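Local coordinates for octenoyl-CoA reductase/carboxylase (Streptomyces sp., PDB 4A0S), which probably couples NADPH-dependent reduction of 2-octenoyl-CoA to its carboxylation, supplying an unusual extender unit for polyketide biosynthesis, at residues V69-N75 with K408-M414; H190-E195 with L427-L431. All blocks are in the same frame, centred on the assembly; numbering follows the deposited sequence.

Overall arrangement
From the N terminus, the chain lays down strand 64-73 in the GroES-like catalytic domain, then reaches H190-E195 at the start of helix 193-197. It next builds the nucleotide-binding Rossmann sheet before returning. Strand 408-412 pairs with V69-N75, so contact 1 closes a loop of 332 residues that contains the whole Rossmann sheet. Helix 425-431 then follows, and contact 2 closes a loop of 231 residues by joining it to H190-E195. The segments alternate along the chain, so the two closures cross. Their centres lie about 16 Å apart, and they touch where M70, A71 and L412 pack on W193 and E194.

Contact 1 of 2, residues V69-N75 with K408-M414; sequences VMASSIN and KVAVLCM
This antiparallel strand pair belongs to the catalytic domain of a medium-chain dehydrogenase/reductase fold, where the returning chain after the Rossmann domain joins the GroES-like sheet. Strand 69-73 and strand 408-412 run at 148°, their axes 4.2 Å apart at closest approach. A71 with L412 and S73 with A410 are non-hydrogen-bonded pairs, each with a CA-CA distance of 4.1 Å. Between them S72 and V411 form the hydrogen-bonded pair: S72 N to V411 O is 2.6 Å and V411 N to S72 O is 2.8 Å. Beyond A71, M70 takes alpha-region backbone angles (phi/psi -85/-42) in a classic bulge, with M70 and A71 both opposite S118; C413 N still reaches M70 O and M414 N reaches V69 O, both at 2.8 Å.

The methyls of A71 and A410 keep one face shallow, leaving room for helix 193-197, with L412 as the larger bump beside E194. On the face of S72 and V411, the C413 thiol fills a hollow between V69 and S72, its SG 3.8 Å from V69 CG1 and 3.7 Å from S72 CB. I74 CD1 meets V411 CG2 at 3.7 Å, and I74 and V409 offer branched surfaces to helix 393-401. Long and flexible, K408 curls (m, m, m, t) so that NZ donates to S73 OG at 3.0 Å and I74 O at 2.8 Å. D116 OD1 also hydrogen-bonds the S73 hydroxyl and ND2 of N75, whose side chain comes within about 5 Å of bound NADP (nearest atoms). I74 N meets V409 O at 2.9 Å, and one water spans I74 O (2.7 Å) and V409 N (2.6 Å).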
loop_
_atom_site.group_PDB
_atom_site.type_symbol
_atom_site.label_atom_id
_atom_site.label_comp_id
_atom_site.label_asym_id
_atom_site.label_seq_id
_atom_site.Cartn_x
_atom_site.Cartn_y
_atom_site.Cartn_z
ATOM N N VAL A 69 -21.652 30.567 11.492
ATOM C CA VAL A 69 -21.039 30.416 10.189
ATOM C C VAL A 69 -20.761 31.780 9.565
ATOM O O VAL A 69 -21.678 32.564 9.313
ATOM C CB VAL A 69 -21.924 29.597 9.250
ATOM C CG1 VAL A 69 -21.258 29.456 7.889
ATOM C CG2 VAL A 69 -22.213 28.229 9.849
ATOM N N MET A 70 -19.495 32.038 9.283
ATOM C CA MET A 70 -19.110 33.322 8.733
ATOM C C MET A 70 -19.270 33.339 7.233
ATOM O O MET A 70 -19.779 34.299 6.668
ATOM C CB MET A 70 -17.686 33.649 9.158
ATOM C CG MET A 70 -17.614 33.987 10.644
ATOM S SD MET A 70 -18.587 35.455 11.059
ATOM C CE MET A 70 -17.538 36.706 10.360
ATOM N N ALA A 71 -18.864 32.242 6.606
ATOM C CA ALA A 71 -18.948 32.086 5.179
ATOM C C ALA A 71 -19.050 30.598 4.883
ATOM O O ALA A 71 -18.610 29.759 5.683
ATOM C CB ALA A 71 -17.717 32.679 4.515
ATOM N N SER A 72 -19.615 30.287 3.730
ATOM C CA SER A 72 -19.765 28.929 3.284
ATOM C C SER A 72 -19.452 28.982 1.800
ATOM O O SER A 72 -18.816 29.938 1.330
ATOM C CB SER A 72 -21.194 28.467 3.567
ATOM O OG SER A 72 -21.381 27.105 3.258
ATOM N N SER A 73 -19.850 27.960 1.053
ATOM C CA SER A 73 -19.624 27.997 -0.374
ATOM C C SER A 73 -20.732 27.222 -1.040
ATOM O O SER A 73 -21.409 26.396 -0.397
ATOM C CB SER A 73 -18.276 27.358 -0.714
ATOM O OG SER A 73 -18.384 25.947 -0.678
ATOM N N ILE A 74 -20.918 27.467 -2.330
ATOM C CA ILE A 74 -21.758 26.572 -3.104
ATOM C C ILE A 74 -20.902 25.387 -3.508
ATOM O O ILE A 74 -19.769 25.554 -4.001
ATOM C CB ILE A 74 -22.355 27.247 -4.354
ATOM C CG1 ILE A 74 -23.058 28.534 -3.957
ATOM C CG2 ILE A 74 -23.310 26.288 -5.067
ATOM C CD1 ILE A 74 -24.218 28.317 -3.002
ATOM N N ASN A 75 -21.429 24.200 -3.240
ATOM C CA ASN A 75 -20.853 22.995 -3.753
ATOM C C ASN A 75 -21.812 22.409 -4.716
ATOM O O ASN A 75 -22.989 22.773 -4.731
ATOM C CB ASN A 75 -20.552 22.030 -2.619
ATOM C CG ASN A 75 -19.288 22.390 -1.939
ATOM O OD1 ASN A 75 -18.214 22.177 -2.490
ATOM N ND2 ASN A 75 -19.394 23.014 -0.784
ATOM N N LYS A 408 -14.419 28.397 -6.920
ATOM C CA LYS A 408 -15.391 28.275 -5.869
ATOM C C LYS A 408 -16.125 29.576 -5.669
ATOM O O LYS A 408 -15.529 30.652 -5.624
ATOM C CB LYS A 408 -14.708 27.904 -4.554
ATOM C CG LYS A 408 -14.197 26.470 -4.446
ATOM C CD LYS A 408 -15.299 25.422 -4.413
ATOM C CE LYS A 408 -16.311 25.708 -3.323
ATOM N NZ LYS A 408 -17.289 24.612 -3.179
ATOM N N VAL A 409 -17.426 29.447 -5.522
ATOM C CA VAL A 409 -18.262 30.571 -5.184
ATOM C C VAL A 409 -18.505 30.535 -3.696
ATOM O O VAL A 409 -19.121 29.614 -3.183
ATOM C CB VAL A 409 -19.600 30.537 -5.914
ATOM C CG1 VAL A 409 -20.410 31.786 -5.527
ATOM C CG2 VAL A 409 -19.370 30.531 -7.402
ATOM N N ALA A 410 -17.994 31.541 -3.009
ATOM C CA ALA A 410 -18.172 31.642 -1.591
ATOM C C ALA A 410 -19.512 32.276 -1.326
ATOM O O ALA A 410 -20.038 33.033 -2.154
ATOM C CB ALA A 410 -17.067 32.486 -0.995
ATOM N N VAL A 411 -20.054 31.975 -0.159
ATOM C CA VAL A 411 -21.242 32.650 0.315
ATOM C C VAL A 411 -20.919 33.169 1.699
ATOM O O VAL A 411 -20.559 32.399 2.595
ATOM C CB VAL A 411 -22.485 31.704 0.335
ATOM C CG1 VAL A 411 -23.696 32.387 0.936
ATOM C CG2 VAL A 411 -22.825 31.212 -1.073
ATOM N N LEU A 412 -21.020 34.479 1.869
ATOM C CA LEU A 412 -20.948 35.050 3.194
ATOM C C LEU A 412 -22.233 34.649 3.883
ATOM O O LEU A 412 -23.302 34.638 3.270
ATOM C CB LEU A 412 -20.835 36.575 3.147
ATOM C CG LEU A 412 -19.635 37.143 2.402
ATOM C CD1 LEU A 412 -19.780 38.671 2.207
ATOM C CD2 LEU A 412 -18.314 36.753 3.075
ATOM N N CYS A 413 -22.128 34.281 5.147
ATOM C CA CYS A 413 -23.307 33.914 5.883
ATOM C C CYS A 413 -23.496 34.968 6.932
ATOM O O CYS A 413 -24.153 35.984 6.681
ATOM C CB CYS A 413 -23.146 32.517 6.465
ATOM S SG CYS A 413 -23.010 31.326 5.134
ATOM N N MET A 414 -22.891 34.764 8.086
ATOM C CA MET A 414 -22.933 35.776 9.106
ATOM C C MET A 414 -21.954 36.914 8.818
ATOM O O MET A 414 -22.197 38.034 9.241
ATOM C CB MET A 414 -22.679 35.171 10.476
ATOM C CG MET A 414 -23.171 36.027 11.619
ATOM S SD MET A 414 -22.772 35.191 13.146
ATOM C CE MET A 414 -24.203 34.108 13.278
HETATM O O HOH W 1 -18.717 27.218 -5.779
#

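Contact 2 of 2, residues H190-E195 with L427-L431; sequences HLTWEE and LRARL
R428 reaches from helix 425-431 to the loop that starts helix 193-197. Its chi1 to chi3 are all t, and this full extension carries the guanidinium far enough from its own backbone to find three acceptors. NH1 donates to H190 O at 2.8 Å and to E195 OE1 at 2.6 Å, while NH2 of R428 meets E195 OE2 at 2.6 Å, making a bidentate salt bridge. A planar, multiply donating group suits this place: H190 O and E195 OE2 lie at its edge, and the methyl of T192 covers one face, CG2 being 3.7 Å from R428 NH2. NH2 also pairs with E433, and OE2 of E195 accepts from N437.

The backbones come closest at H190 and R428, whose CA atoms are 4.6 Å apart. With chi1 p, the H190 ring lies against two leucines one helical turn apart, joined by the L431 N to L427 O bond of 2.9 Å. L431 CD1 sits over the ring face, 3.9 Å from its centroid, in a CH-pi contact, and L427 CD2 is 3.5 Å from H190 ND1.

T192, at phi/psi -75/168, is the N-cap of helix 193-197. Its OG1 accepts from E195 N at 3.1 Å, and E195 OE1 accepts from T192 N at 2.8 Å. These reciprocal bonds form a capping box, here with its glutamate also salt-bridged to R428 of helix 425-431.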
loop_
_atom_site.group_PDB
_atom_site.type_symbol
_atom_site.label_atom_id
_atom_site.label_comp_id
_atom_site.label_asym_id
_atom_site.label_seq_id
_atom_site.Cartn_x
_atom_site.Cartn_y
_atom_site.Cartn_z
ATOM N N HIS A 190 -4.563 33.161 7.954
ATOM C CA HIS A 190 -4.245 34.216 7.018
ATOM C C HIS A 190 -5.349 34.411 5.993
ATOM O O HIS A 190 -5.224 35.235 5.105
ATOM C CB HIS A 190 -2.969 33.849 6.289
ATOM C CG HIS A 190 -3.104 32.605 5.469
ATOM N ND1 HIS A 190 -3.067 31.343 6.026
ATOM C CD2 HIS A 190 -3.323 32.429 4.146
ATOM C CE1 HIS A 190 -3.226 30.443 5.074
ATOM N NE2 HIS A 190 -3.377 31.074 3.923
ATOM N N LEU A 191 -6.416 33.628 6.108
ATOM C CA LEU A 191 -7.479 33.655 5.127
ATOM C C LEU A 191 -8.669 34.430 5.638
ATOM O O LEU A 191 -8.939 34.429 6.825
ATOM C CB LEU A 191 -7.937 32.245 4.823
ATOM C CG LEU A 191 -6.949 31.347 4.076
ATOM C CD1 LEU A 191 -7.621 30.028 3.818
ATOM C CD2 LEU A 191 -6.440 31.978 2.779
ATOM N N THR A 192 -9.406 35.040 4.727
ATOM C CA THR A 192 -10.662 35.651 5.076
ATOM C C THR A 192 -11.663 34.520 5.278
ATOM O O THR A 192 -11.404 33.368 4.903
ATOM C CB THR A 192 -11.170 36.567 3.955
ATOM O OG1 THR A 192 -11.487 35.772 2.812
ATOM C CG2 THR A 192 -10.133 37.612 3.579
ATOM N N TRP A 193 -12.815 34.841 5.846
ATOM C CA TRP A 193 -13.845 33.839 6.078
ATOM C C TRP A 193 -14.234 33.126 4.802
ATOM O O TRP A 193 -14.240 31.884 4.741
ATOM C CB TRP A 193 -15.075 34.471 6.701
ATOM C CG TRP A 193 -14.823 35.032 8.017
ATOM C CD1 TRP A 193 -14.837 36.354 8.353
ATOM C CD2 TRP A 193 -14.484 34.315 9.213
ATOM N NE1 TRP A 193 -14.552 36.505 9.677
ATOM C CE2 TRP A 193 -14.327 35.271 10.234
ATOM C CE3 TRP A 193 -14.310 32.953 9.524
ATOM C CZ2 TRP A 193 -14.015 34.913 11.553
ATOM C CZ3 TRP A 193 -13.998 32.599 10.829
ATOM C CH2 TRP A 193 -13.837 33.574 11.823
ATOM N N GLU A 194 -14.548 33.919 3.779
ATOM C CA GLU A 194 -15.000 33.376 2.518
ATOM C C GLU A 194 -13.891 32.549 1.846
ATOM O O GLU A 194 -14.152 31.503 1.245
ATOM C CB GLU A 194 -15.539 34.485 1.602
ATOM C CG GLU A 194 -14.533 35.591 1.302
ATOM C CD GLU A 194 -14.507 36.701 2.348
ATOM O OE1 GLU A 194 -14.894 36.486 3.521
ATOM O OE2 GLU A 194 -14.079 37.811 1.969
ATOM N N GLU A 195 -12.646 32.987 1.980
ATOM C CA GLU A 195 -11.519 32.226 1.428
ATOM C C GLU A 195 -11.366 30.866 2.110
ATOM O O GLU A 195 -11.149 29.840 1.454
ATOM C CB GLU A 195 -10.232 32.999 1.632
ATOM C CG GLU A 195 -10.006 34.125 0.650
ATOM C CD GLU A 195 -8.963 35.097 1.157
ATOM O OE1 GLU A 195 -8.334 34.806 2.185
ATOM O OE2 GLU A 195 -8.766 36.150 0.517
ATOM N N LEU A 427 1.184 36.699 7.846
ATOM C CA LEU A 427 1.259 35.573 6.943
ATOM C C LEU A 427 0.538 35.940 5.668
ATOM O O LEU A 427 1.064 35.731 4.575
ATOM C CB LEU A 427 0.615 34.346 7.555
ATOM C CG LEU A 427 0.673 33.102 6.677
ATOM C CD1 LEU A 427 2.110 32.840 6.277
ATOM C CD2 LEU A 427 0.085 31.920 7.441
ATOM N N ARG A 428 -0.657 36.502 5.799
ATOM C CA ARG A 428 -1.394 36.865 4.606
ATOM C C ARG A 428 -0.545 37.769 3.700
ATOM O O ARG A 428 -0.421 37.511 2.510
ATOM C CB ARG A 428 -2.727 37.507 4.940
ATOM C CG ARG A 428 -3.528 37.861 3.719
ATOM C CD ARG A 428 -4.844 38.447 4.124
ATOM N NE ARG A 428 -5.693 38.634 2.968
ATOM C CZ ARG A 428 -6.414 37.669 2.408
ATOM N NH1 ARG A 428 -6.403 36.442 2.913
ATOM N NH2 ARG A 428 -7.150 37.947 1.346
ATOM N N ALA A 429 0.064 38.797 4.286
ATOM C CA ALA A 429 0.941 39.708 3.558
ATOM C C ALA A 429 2.114 38.965 2.895
ATOM O O ALA A 429 2.438 39.225 1.731
ATOM C CB ALA A 429 1.459 40.790 4.502
ATOM N N ARG A 430 2.732 38.045 3.636
ATOM C CA ARG A 430 3.842 37.242 3.123
ATOM C C ARG A 430 3.441 36.399 1.906
ATOM O O ARG A 430 4.187 36.323 0.924
ATOM C CB ARG A 430 4.433 36.352 4.222
ATOM C CG ARG A 430 5.506 37.039 5.085
ATOM C CD ARG A 430 5.898 36.188 6.285
ATOM N NE ARG A 430 4.810 36.116 7.270
ATOM C CZ ARG A 430 4.721 35.212 8.245
ATOM N NH1 ARG A 430 5.653 34.279 8.387
ATOM N NH2 ARG A 430 3.696 35.237 9.080
ATOM N N LEU A 431 2.264 35.782 1.966
ATOM C CA LEU A 431 1.805 34.924 0.876
ATOM C C LEU A 431 1.280 35.776 -0.260
ATOM O O LEU A 431 1.484 35.471 -1.436
ATOM C CB LEU A 431 0.752 33.917 1.354
ATOM C CG LEU A 431 1.239 32.844 2.347
ATOM C CD1 LEU A 431 0.060 32.081 2.941
ATOM C CD2 LEU A 431 2.247 31.881 1.721
#